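Local coordinates for glycoside hydrolase family 31 (PDB 5I0F), which probably breaks down cycloalternan, a cyclic glucose oligosaccharide, by way of a covalent glycosyl-enzyme intermediate, at residues 43-48 with 56-61; 192-197 with 234-239; 212-217 with 518-523. All blocks are in the same frame, centred on the assembly; numbering follows the deposited sequence.

Interaction 1: 43-48 with 56-61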
loop_
_atom_site.group_PDB
_atom_site.type_symbol
_atom_site.label_atom_id
_atom_site.label_comp_id
_atom_site.label_asym_id
_atom_site.label_seq_id
_atom_site.Cartn_x
_atom_site.Cartn_y
_atom_site.Cartn_z
ATOM N N ARG A 43 -7.241 -39.567 14.868
ATOM C CA ARG A 43 -6.032 -39.952 14.156
ATOM C C ARG A 43 -6.062 -39.363 12.743
ATOM O O ARG A 43 -7.115 -39.249 12.136
ATOM C CB ARG A 43 -5.961 -41.481 14.085
ATOM C CG ARG A 43 -4.693 -42.071 13.497
ATOM C CD ARG A 43 -4.732 -43.602 13.519
ATOM N NE ARG A 43 -5.686 -44.142 12.532
ATOM C CZ ARG A 43 -6.448 -45.242 12.676
ATOM N NH1 ARG A 43 -6.437 -45.976 13.796
ATOM N NH2 ARG A 43 -7.268 -45.607 11.685
ATOM N N MET A 44 -4.893 -39.002 12.244
ATOM C CA MET A 44 -4.690 -38.620 10.869
ATOM C C MET A 44 -3.343 -39.155 10.398
ATOM O O MET A 44 -2.328 -38.990 11.098
ATOM C CB MET A 44 -4.667 -37.102 10.763
ATOM C CG MET A 44 -5.994 -36.484 10.413
ATOM S SD MET A 44 -6.173 -36.480 8.619
ATOM C CE MET A 44 -5.151 -35.051 8.262
ATOM N N ARG A 45 -3.328 -39.762 9.215
ATOM C CA ARG A 45 -2.097 -40.262 8.627
ATOM C C ARG A 45 -1.925 -39.753 7.216
ATOM O O ARG A 45 -2.894 -39.549 6.494
ATOM C CB ARG A 45 -2.065 -41.797 8.668
ATOM C CG ARG A 45 -2.058 -42.307 10.103
ATOM C CD ARG A 45 -1.952 -43.811 10.263
ATOM N NE ARG A 45 -2.948 -44.526 9.473
ATOM C CZ ARG A 45 -3.465 -45.715 9.779
ATOM N NH1 ARG A 45 -4.362 -46.248 8.948
ATOM N NH2 ARG A 45 -3.130 -46.372 10.899
ATOM N N CYS A 46 -0.676 -39.506 6.847
ATOM C CA CYS A 46 -0.311 -39.117 5.490
ATOM C C CYS A 46 0.392 -40.298 4.829
ATOM O O CYS A 46 1.435 -40.761 5.316
ATOM C CB CYS A 46 0.625 -37.909 5.518
ATOM S SG CYS A 46 1.058 -37.315 3.872
ATOM N N PHE A 47 -0.170 -40.776 3.727
ATOM C CA PHE A 47 0.432 -41.852 2.937
ATOM C C PHE A 47 1.166 -41.243 1.746
ATOM O O PHE A 47 0.531 -40.561 0.930
ATOM C CB PHE A 47 -0.652 -42.787 2.407
ATOM C CG PHE A 47 -1.322 -43.606 3.469
ATOM C CD1 PHE A 47 -2.335 -43.063 4.241
ATOM C CD2 PHE A 47 -0.945 -44.931 3.692
ATOM C CE1 PHE A 47 -2.964 -43.821 5.220
ATOM C CE2 PHE A 47 -1.570 -45.695 4.674
ATOM C CZ PHE A 47 -2.585 -45.135 5.434
ATOM N N VAL A 48 2.479 -41.467 1.658
ATOM C CA VAL A 48 3.294 -40.931 0.562
ATOM C C VAL A 48 3.767 -42.104 -0.295
ATOM O O VAL A 48 4.474 -42.985 0.191
ATOM C CB VAL A 48 4.509 -40.123 1.078
ATOM C CG1 VAL A 48 5.242 -39.457 -0.081
ATOM C CG2 VAL A 48 4.093 -39.065 2.094
ATOM N N VAL A 56 4.103 -44.220 5.407
ATOM C CA VAL A 56 2.942 -43.721 6.130
ATOM C C VAL A 56 3.470 -42.908 7.306
ATOM O O VAL A 56 4.330 -43.379 8.042
ATOM C CB VAL A 56 2.072 -44.882 6.665
ATOM C CG1 VAL A 56 0.741 -44.357 7.200
ATOM C CG2 VAL A 56 1.867 -45.944 5.580
ATOM N N PHE A 57 2.974 -41.687 7.461
ATOM C CA PHE A 57 3.337 -40.828 8.580
ATOM C C PHE A 57 2.135 -40.675 9.511
ATOM O O PHE A 57 1.019 -40.432 9.048
ATOM C CB PHE A 57 3.783 -39.461 8.065
ATOM C CG PHE A 57 4.991 -39.512 7.168
ATOM C CD1 PHE A 57 4.854 -39.732 5.806
ATOM C CD2 PHE A 57 6.267 -39.317 7.686
ATOM C CE1 PHE A 57 5.969 -39.784 4.979
ATOM C CE2 PHE A 57 7.387 -39.378 6.867
ATOM C CZ PHE A 57 7.236 -39.607 5.509
ATOM N N ASP A 58 2.363 -40.839 10.808
ATOM C CA ASP A 58 1.354 -40.554 11.833
ATOM C C ASP A 58 1.422 -39.082 12.164
ATOM O O ASP A 58 2.388 -38.615 12.752
ATOM C CB ASP A 58 1.607 -41.347 13.121
ATOM C CG ASP A 58 1.218 -42.797 13.000
ATOM O OD1 ASP A 58 0.064 -43.089 12.586
ATOM O OD2 ASP A 58 2.064 -43.645 13.344
ATOM N N MET A 59 0.385 -38.353 11.797
ATOM C CA MET A 59 0.357 -36.915 11.993
ATOM C C MET A 59 -0.006 -36.587 13.440
ATOM O O MET A 59 -0.627 -37.393 14.139
ATOM C CB MET A 59 -0.611 -36.269 10.999
ATOM C CG MET A 59 -0.268 -36.569 9.545
ATOM S SD MET A 59 -1.444 -35.895 8.376
ATOM C CE MET A 59 -0.948 -34.162 8.330
ATOM N N SER A 60 0.418 -35.412 13.885
ATOM C CA SER A 60 0.187 -34.933 15.240
ATOM C C SER A 60 -0.732 -33.710 15.219
ATOM O O SER A 60 -0.652 -32.910 14.275
ATOM C CB SER A 60 1.517 -34.535 15.864
ATOM O OG SER A 60 2.289 -35.688 16.154
ATOM N N PRO A 61 -1.573 -33.536 16.262
ATOM C CA PRO A 61 -2.409 -32.350 16.276
ATOM C C PRO A 61 -1.573 -31.121 16.629
ATOM O O PRO A 61 -0.667 -31.198 17.447
ATOM C CB PRO A 61 -3.463 -32.647 17.369
ATOM C CG PRO A 61 -3.170 -34.012 17.886
ATOM C CD PRO A 61 -1.760 -34.328 17.498
HETATM O O HOH W 1 -2.559 -39.453 14.189
#

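Interaction 2: 192-197 with 234-239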
loop_
_atom_site.group_PDB
_atom_site.type_symbol
_atom_site.label_atom_id
_atom_site.label_comp_id
_atom_site.label_asym_id
_atom_site.label_seq_id
_atom_site.Cartn_x
_atom_site.Cartn_y
_atom_site.Cartn_z
ATOM N N LEU A 192 14.502 -7.857 1.671
ATOM C CA LEU A 192 13.108 -7.423 1.544
ATOM C C LEU A 192 12.432 -8.117 0.377
ATOM O O LEU A 192 13.008 -9.001 -0.237
ATOM C CB LEU A 192 13.061 -5.905 1.394
ATOM C CG LEU A 192 13.753 -5.386 0.137
ATOM C CD1 LEU A 192 12.933 -4.302 -0.498
ATOM C CD2 LEU A 192 15.147 -4.889 0.412
ATOM N N ASP A 193 11.198 -7.741 0.076
ATOM C CA ASP A 193 10.517 -8.261 -1.095
ATOM C C ASP A 193 9.551 -7.205 -1.620
ATOM O O ASP A 193 9.411 -6.141 -1.007
ATOM C CB ASP A 193 9.852 -9.646 -0.796
ATOM C CG ASP A 193 8.602 -9.573 0.102
ATOM O OD1 ASP A 193 8.345 -8.564 0.798
ATOM O OD2 ASP A 193 7.835 -10.573 0.098
ATOM N N SER A 194 8.975 -7.470 -2.785
ATOM C CA SER A 194 8.010 -6.602 -3.417
ATOM C C SER A 194 6.747 -7.384 -3.743
ATOM O O SER A 194 6.652 -8.034 -4.810
ATOM C CB SER A 194 8.610 -5.925 -4.661
ATOM O OG SER A 194 9.525 -4.905 -4.216
ATOM N N VAL A 195 5.810 -7.339 -2.790
ATOM C CA VAL A 195 4.484 -7.938 -2.905
ATOM C C VAL A 195 3.498 -6.970 -2.259
ATOM O O VAL A 195 3.756 -6.447 -1.176
ATOM C CB VAL A 195 4.415 -9.360 -2.283
ATOM C CG1 VAL A 195 4.674 -9.377 -0.778
ATOM C CG2 VAL A 195 3.073 -10.021 -2.585
ATOM N N VAL A 196 2.390 -6.707 -2.937
ATOM C CA VAL A 196 1.397 -5.784 -2.407
ATOM C C VAL A 196 0.808 -6.454 -1.148
ATOM O O VAL A 196 0.444 -7.637 -1.170
ATOM C CB VAL A 196 0.320 -5.489 -3.451
ATOM C CG1 VAL A 196 -0.847 -4.745 -2.843
ATOM C CG2 VAL A 196 0.922 -4.732 -4.635
ATOM N N PHE A 197 0.788 -5.730 -0.036
ATOM C CA PHE A 197 0.277 -6.304 1.228
ATOM C C PHE A 197 -0.283 -5.227 2.132
ATOM O O PHE A 197 0.254 -4.105 2.182
ATOM C CB PHE A 197 1.380 -7.086 1.964
ATOM C CG PHE A 197 0.930 -7.661 3.274
ATOM C CD1 PHE A 197 0.018 -8.704 3.301
ATOM C CD2 PHE A 197 1.359 -7.146 4.468
ATOM C CE1 PHE A 197 -0.421 -9.246 4.493
ATOM C CE2 PHE A 197 0.915 -7.677 5.676
ATOM C CZ PHE A 197 0.005 -8.724 5.692
ATOM N N ARG A 234 4.916 -10.367 -10.895
ATOM C CA ARG A 234 5.034 -11.442 -9.929
ATOM C C ARG A 234 5.917 -10.980 -8.778
ATOM O O ARG A 234 6.590 -9.957 -8.860
ATOM C CB ARG A 234 5.604 -12.716 -10.571
ATOM C CG ARG A 234 4.804 -13.200 -11.767
ATOM C CD ARG A 234 5.130 -14.643 -12.150
ATOM N NE ARG A 234 4.352 -15.116 -13.293
ATOM C CZ ARG A 234 4.645 -14.912 -14.588
ATOM N NH1 ARG A 234 5.708 -14.194 -14.973
ATOM N NH2 ARG A 234 3.850 -15.434 -15.531
ATOM N N ARG A 235 5.898 -11.753 -7.704
ATOM C CA ARG A 235 6.649 -11.426 -6.512
ATOM C C ARG A 235 8.143 -11.530 -6.779
ATOM O O ARG A 235 8.580 -12.398 -7.538
ATOM C CB ARG A 235 6.246 -12.363 -5.396
ATOM C CG ARG A 235 6.826 -12.024 -4.043
ATOM C CD ARG A 235 6.085 -12.812 -2.993
ATOM N NE ARG A 235 6.489 -12.497 -1.624
ATOM C CZ ARG A 235 5.982 -13.114 -0.561
ATOM N NH1 ARG A 235 6.378 -12.780 0.660
ATOM N NH2 ARG A 235 5.096 -14.110 -0.714
ATOM N N THR A 236 8.901 -10.628 -6.159
ATOM C CA THR A 236 10.351 -10.626 -6.215
ATOM C C THR A 236 10.904 -10.400 -4.823
ATOM O O THR A 236 10.250 -9.784 -3.983
ATOM C CB THR A 236 10.903 -9.540 -7.165
ATOM O OG1 THR A 236 10.314 -8.272 -6.855
ATOM C CG2 THR A 236 10.584 -9.879 -8.606
ATOM N N TRP A 237 12.112 -10.907 -4.600
ATOM C CA TRP A 237 12.822 -10.788 -3.328
ATOM C C TRP A 237 14.228 -10.231 -3.600
ATOM O O TRP A 237 14.822 -10.482 -4.682
ATOM C CB TRP A 237 12.956 -12.150 -2.667
ATOM C CG TRP A 237 11.700 -12.845 -2.235
ATOM C CD1 TRP A 237 11.207 -12.916 -0.961
ATOM C CD2 TRP A 237 10.835 -13.638 -3.040
ATOM N NE1 TRP A 237 10.077 -13.686 -0.929
ATOM C CE2 TRP A 237 9.824 -14.145 -2.195
ATOM C CE3 TRP A 237 10.818 -13.983 -4.404
ATOM C CZ2 TRP A 237 8.792 -14.975 -2.661
ATOM C CZ3 TRP A 237 9.791 -14.812 -4.873
ATOM C CH2 TRP A 237 8.795 -15.301 -4.001
ATOM N N TYR A 238 14.753 -9.495 -2.622
ATOM C CA TYR A 238 16.028 -8.761 -2.740
ATOM C C TYR A 238 16.842 -8.946 -1.471
ATOM O O TYR A 238 16.349 -8.683 -0.353
ATOM C CB TYR A 238 15.790 -7.247 -3.017
ATOM C CG TYR A 238 14.914 -7.055 -4.224
ATOM C CD1 TYR A 238 15.460 -7.059 -5.505
ATOM C CD2 TYR A 238 13.526 -6.947 -4.102
ATOM C CE1 TYR A 238 14.648 -6.950 -6.621
ATOM C CE2 TYR A 238 12.706 -6.840 -5.213
ATOM C CZ TYR A 238 13.276 -6.844 -6.466
ATOM O OH TYR A 238 12.492 -6.733 -7.569
ATOM N N ASP A 239 18.067 -9.433 -1.641
ATOM C CA ASP A 239 19.074 -9.477 -0.587
ATOM C C ASP A 239 20.107 -8.441 -1.000
ATOM O O ASP A 239 20.930 -8.680 -1.907
ATOM C CB ASP A 239 19.663 -10.886 -0.502
ATOM C CG ASP A 239 20.625 -11.065 0.645
ATOM O OD1 ASP A 239 21.476 -10.206 0.891
ATOM O OD2 ASP A 239 20.546 -12.103 1.304
HETATM O O HOH W 2 7.743 -7.866 -7.379
#

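Interaction 3: 212-217 with 518-523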
loop_
_atom_site.group_PDB
_atom_site.type_symbol
_atom_site.label_atom_id
_atom_site.label_comp_id
_atom_site.label_asym_id
_atom_site.label_seq_id
_atom_site.Cartn_x
_atom_site.Cartn_y
_atom_site.Cartn_z
ATOM N N PRO A 212 4.807 -1.571 -3.148
ATOM C CA PRO A 212 6.148 -1.995 -3.530
ATOM C C PRO A 212 6.350 -1.788 -5.028
ATOM O O PRO A 212 5.373 -1.634 -5.765
ATOM C CB PRO A 212 6.131 -3.489 -3.212
ATOM C CG PRO A 212 4.720 -3.891 -3.451
ATOM C CD PRO A 212 3.881 -2.712 -3.030
ATOM N N MET A 213 7.599 -1.807 -5.461
ATOM C CA MET A 213 7.953 -1.902 -6.894
ATOM C C MET A 213 9.233 -2.715 -7.049
ATOM O O MET A 213 10.110 -2.652 -6.186
ATOM C CB MET A 213 8.141 -0.520 -7.509
ATOM C CG MET A 213 6.873 0.326 -7.559
ATOM S SD MET A 213 7.160 1.868 -8.415
ATOM C CE MET A 213 5.717 2.826 -7.939
ATOM N N PRO A 214 9.353 -3.493 -8.141
ATOM C CA PRO A 214 10.577 -4.263 -8.355
ATOM C C PRO A 214 11.630 -3.437 -9.102
ATOM O O PRO A 214 12.062 -3.808 -10.195
ATOM C CB PRO A 214 10.085 -5.461 -9.157
ATOM C CG PRO A 214 8.952 -4.893 -9.988
ATOM C CD PRO A 214 8.291 -3.881 -9.089
ATOM N N PHE A 215 12.057 -2.355 -8.467
ATOM C CA PHE A 215 12.932 -1.338 -9.069
ATOM C C PHE A 215 13.713 -0.672 -7.964
ATOM O O PHE A 215 13.163 -0.447 -6.872
ATOM C CB PHE A 215 12.120 -0.257 -9.823
ATOM C CG PHE A 215 12.839 1.080 -9.946
ATOM C CD1 PHE A 215 13.766 1.296 -10.953
ATOM C CD2 PHE A 215 12.598 2.104 -9.045
ATOM C CE1 PHE A 215 14.443 2.499 -11.050
ATOM C CE2 PHE A 215 13.281 3.316 -9.133
ATOM C CZ PHE A 215 14.189 3.515 -10.156
ATOM N N ALA A 216 14.968 -0.334 -8.244
ATOM C CA ALA A 216 15.771 0.519 -7.356
ATOM C C ALA A 216 16.867 1.223 -8.136
ATOM O O ALA A 216 17.293 0.754 -9.185
ATOM C CB ALA A 216 16.382 -0.307 -6.231
ATOM N N GLN A 217 17.311 2.355 -7.613
ATOM C CA GLN A 217 18.473 3.051 -8.147
ATOM C C GLN A 217 19.637 2.847 -7.198
ATOM O O GLN A 217 19.449 2.627 -5.992
ATOM C CB GLN A 217 18.184 4.532 -8.427
ATOM C CG GLN A 217 17.781 5.393 -7.259
ATOM C CD GLN A 217 16.423 6.066 -7.500
ATOM O OE1 GLN A 217 16.304 7.020 -8.273
ATOM N NE2 GLN A 217 15.392 5.552 -6.844
ATOM N N GLY A 518 -0.524 0.117 -4.426
ATOM C CA GLY A 518 -0.049 0.240 -5.794
ATOM C C GLY A 518 1.125 -0.660 -6.137
ATOM O O GLY A 518 1.566 -1.490 -5.331
ATOM N N PHE A 519 1.610 -0.477 -7.371
ATOM C CA PHE A 519 2.669 -1.265 -7.968
ATOM C C PHE A 519 3.234 -0.449 -9.148
ATOM O O PHE A 519 2.853 0.706 -9.348
ATOM C CB PHE A 519 2.142 -2.655 -8.422
ATOM C CG PHE A 519 3.214 -3.717 -8.505
ATOM C CD1 PHE A 519 3.756 -4.260 -7.363
ATOM C CD2 PHE A 519 3.665 -4.176 -9.740
ATOM C CE1 PHE A 519 4.739 -5.253 -7.423
ATOM C CE2 PHE A 519 4.650 -5.147 -9.825
ATOM C CZ PHE A 519 5.204 -5.687 -8.674
ATOM N N THR A 520 4.173 -1.008 -9.891
ATOM C CA THR A 520 4.655 -0.399 -11.135
ATOM C C THR A 520 3.462 0.022 -11.992
ATOM O O THR A 520 2.551 -0.777 -12.193
ATOM C CB THR A 520 5.507 -1.420 -11.911
ATOM O OG1 THR A 520 6.441 -2.042 -11.026
ATOM C CG2 THR A 520 6.252 -0.774 -13.054
ATOM N N GLY A 521 3.466 1.274 -12.459
ATOM C CA GLY A 521 2.339 1.874 -13.172
ATOM C C GLY A 521 1.449 2.797 -12.352
ATOM O O GLY A 521 0.780 3.666 -12.924
ATOM N N SER A 522 1.454 2.646 -11.017
ATOM C CA SER A 522 0.723 3.548 -10.133
ATOM C C SER A 522 1.102 5.038 -10.271
ATOM O O SER A 522 0.266 5.912 -9.984
ATOM C CB SER A 522 0.820 3.096 -8.671
ATOM O OG SER A 522 0.152 1.857 -8.496
ATOM N N GLN A 523 2.315 5.311 -10.752
ATOM C CA GLN A 523 2.801 6.681 -10.974
ATOM C C GLN A 523 1.825 7.524 -11.839
ATOM O O GLN A 523 1.679 8.733 -11.615
ATOM C CB GLN A 523 4.170 6.675 -11.662
ATOM C CG GLN A 523 5.319 6.023 -10.897
ATOM C CD GLN A 523 5.539 4.544 -11.200
ATOM O OE1 GLN A 523 4.621 3.817 -11.598
ATOM N NE2 GLN A 523 6.770 4.078 -10.967
#

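Interaction 1: 43-48 with 56-61
Arg45 lies alongside Asp58, the two side chains pointing the same way from neighbouring strands. The arginine can be followed outward. Its CB sits 3.4 Å from Phe57 O and also borders Val56 CG1. CG is anti to the carbonyl carbon (chi1 -64°), which brings it beside Asp58 OD1. CD comes closer still, with Asp58 OD1 at 3.2 Å. The carboxylate therefore rests against the aliphatic stem of the arginine. The charged ends do not pair: Arg45 NE stays 4.6 Å from Asp58 OD1, and any attraction is probably only a general electrostatic one. At the tip, NH1 makes a salt bridge to Glu110 on strand 105-113. NH2 lies over one face of the Arg43 guanidinium, toward its rim.

The two segments are the arms of an antiparallel beta hairpin in the N-terminal beta domain. Cys46 and Phe57 form a hydrogen-bonded pair, with Phe57 N donating to Cys46 O at 2.8 Å and Cys46 N donating back to Phe57 O. Met59 N then bonds to Met44 O. A water accepts from Met44 N and donates to Met59 O, so it bridges the two segments next to the Met59 N to Met44 O bond.

On the face that carries Arg45, Val56 CG1 stands over the Phe47 ring, 3.9 Å from its centroid, in a CH-pi contact. Val56 CG2 touches Phe47 CD2 at 3.5 Å, and Tyr108 stacks on the same phenylalanine. The other face is apolar. Val48 CG2 meets the edge of the Phe57 ring at CE1. Met59 CB and CG pass Met44 O, and its SD reaches Met44 CE at 3.8 Å. Met44, Cys46 and Met59 all pack there against strand 105-113, and Met44 also touches Trp93 on strand 91-97.

Interaction 2: 192-197 with 234-239
Asp193 turns its CG between the backbone N and the carbonyl carbon (chi1 72°), while Arg235 starts with CG anti to the backbone N (chi1 -173°) and stays extended as far as NE. These torsions set up a salt bridge. Arg235 grips side-on with two nitrogens, and both go to one oxygen: Asp193 OD2 accepts from Arg235 NH1 at 2.7 Å and from Arg235 NE at 2.9 Å. The oxygen lies close to the guanidinium plane, but the carboxylate is turned 52° against it. Asp193 OD1 bonds instead to Tyr13 OH, so both carboxylate oxygens are engaged. Val195 CG1 lies over one face of the guanidinium, 3.7 Å from Arg235 NE. The same group makes a cation-pi contact with Tyr13.

Asp193 CB presses on Trp237 CD1 at 3.5 Å. The backbones pair in antiparallel fashion, with Leu192 and Tyr238 bonded both ways. Ser194 N also donates to Thr236 O. At the Ser194 end a water joins the two segments: it donates to Ser194 O and Arg234 O and accepts from Thr236 OG1 at 2.7 Å. Thr236 OG1 is gripped again by Tyr238 OH, which donates to it at 2.8 Å.

Strand 191-194 is one of the two edge strands of a six-stranded antiparallel sheet, and strand 236-240 lies between it and strand 247-253. The face with Ser194, Thr236 and Tyr238 packs on strand 212-219, and Tyr238 also reaches strand 225-230. Arg234 leads toward helix 485-506 through its bond to Asp486, a calcium ligand.

Interaction 3: 212-217 with 518-523
Gln523, whose amide end meets the tip of Met213, has both ends of its carboxamide held. OE1 accepts from Gly521 N at 2.9 Å, with the donor in the carbonyl plane. NE2 donates to Cys553 O. The side chain bends at chi2 (92°) on its way to this position. Met213 stays extended beyond CG and comes at the amide tip to tip. Its SD and CE each lie 3.4 Å from Gln523 NE2. Phe280 of helix 273-284 touches both residues. Nearer the backbone, Met213 CG rests against Thr520 N.

No hydrogen bond links the two segments, so the contact is packing. Two prolines carry much of it. Pro212 and Phe519 cross at about a right angle, CG to CD1. Pro214 crosses the same ring in the same way further out, with its CD 3.6 Å from Phe519 CZ. Pro214 CD is also 3.2 Å from Thr520 OG1. Pro212 O is buried here without a hydrogen-bond partner. It does face Phe519 CA at 3.5 Å, in a nearly straight CA-H...O contact (172° at the hydrogen), and Phe519 CD1 lies beside it.

The loop is stiffened from within. Phe519 to Ser522 is a type II beta turn, closed by Ser522 N on Phe519 O and by Phe519 N on Ser522 OG at 3.0 Å. Gly521 takes the third position of this turn, with a positive phi.

Pro214 centres an inverse gamma turn where strand 212-219 turns a corner. The contact docks this strand, part of a five-stranded mixed sheet, onto the loop between strands 513-515 and 527-529 of the catalytic TIM barrel. The barrel's Arg516 and Asp532, before and after this loop in the chain, line the glycan pocket; the contact itself is packing away from the sugars.

Interactions 2 and 3 are neighbours, with centres about 11 Å apart, and their segments alternate along the chain. Ser194 OG probably bonds to Met213 O, and Tyr238 OH packs on Pro214 CB. The six-stranded antiparallel sheet and the five-stranded mixed sheet thus meet here, and interaction 3 carries the join on to the TIM barrel. Interaction 1 stands apart. It comes first in sequence and closes before the others open. Its centre is about 34 Å from that of interaction 2 and about 44 Å from that of interaction 3. It is local to a hairpin of the N-terminal domain, whereas 212-217 with 518-523 ties parts 301 residues apart.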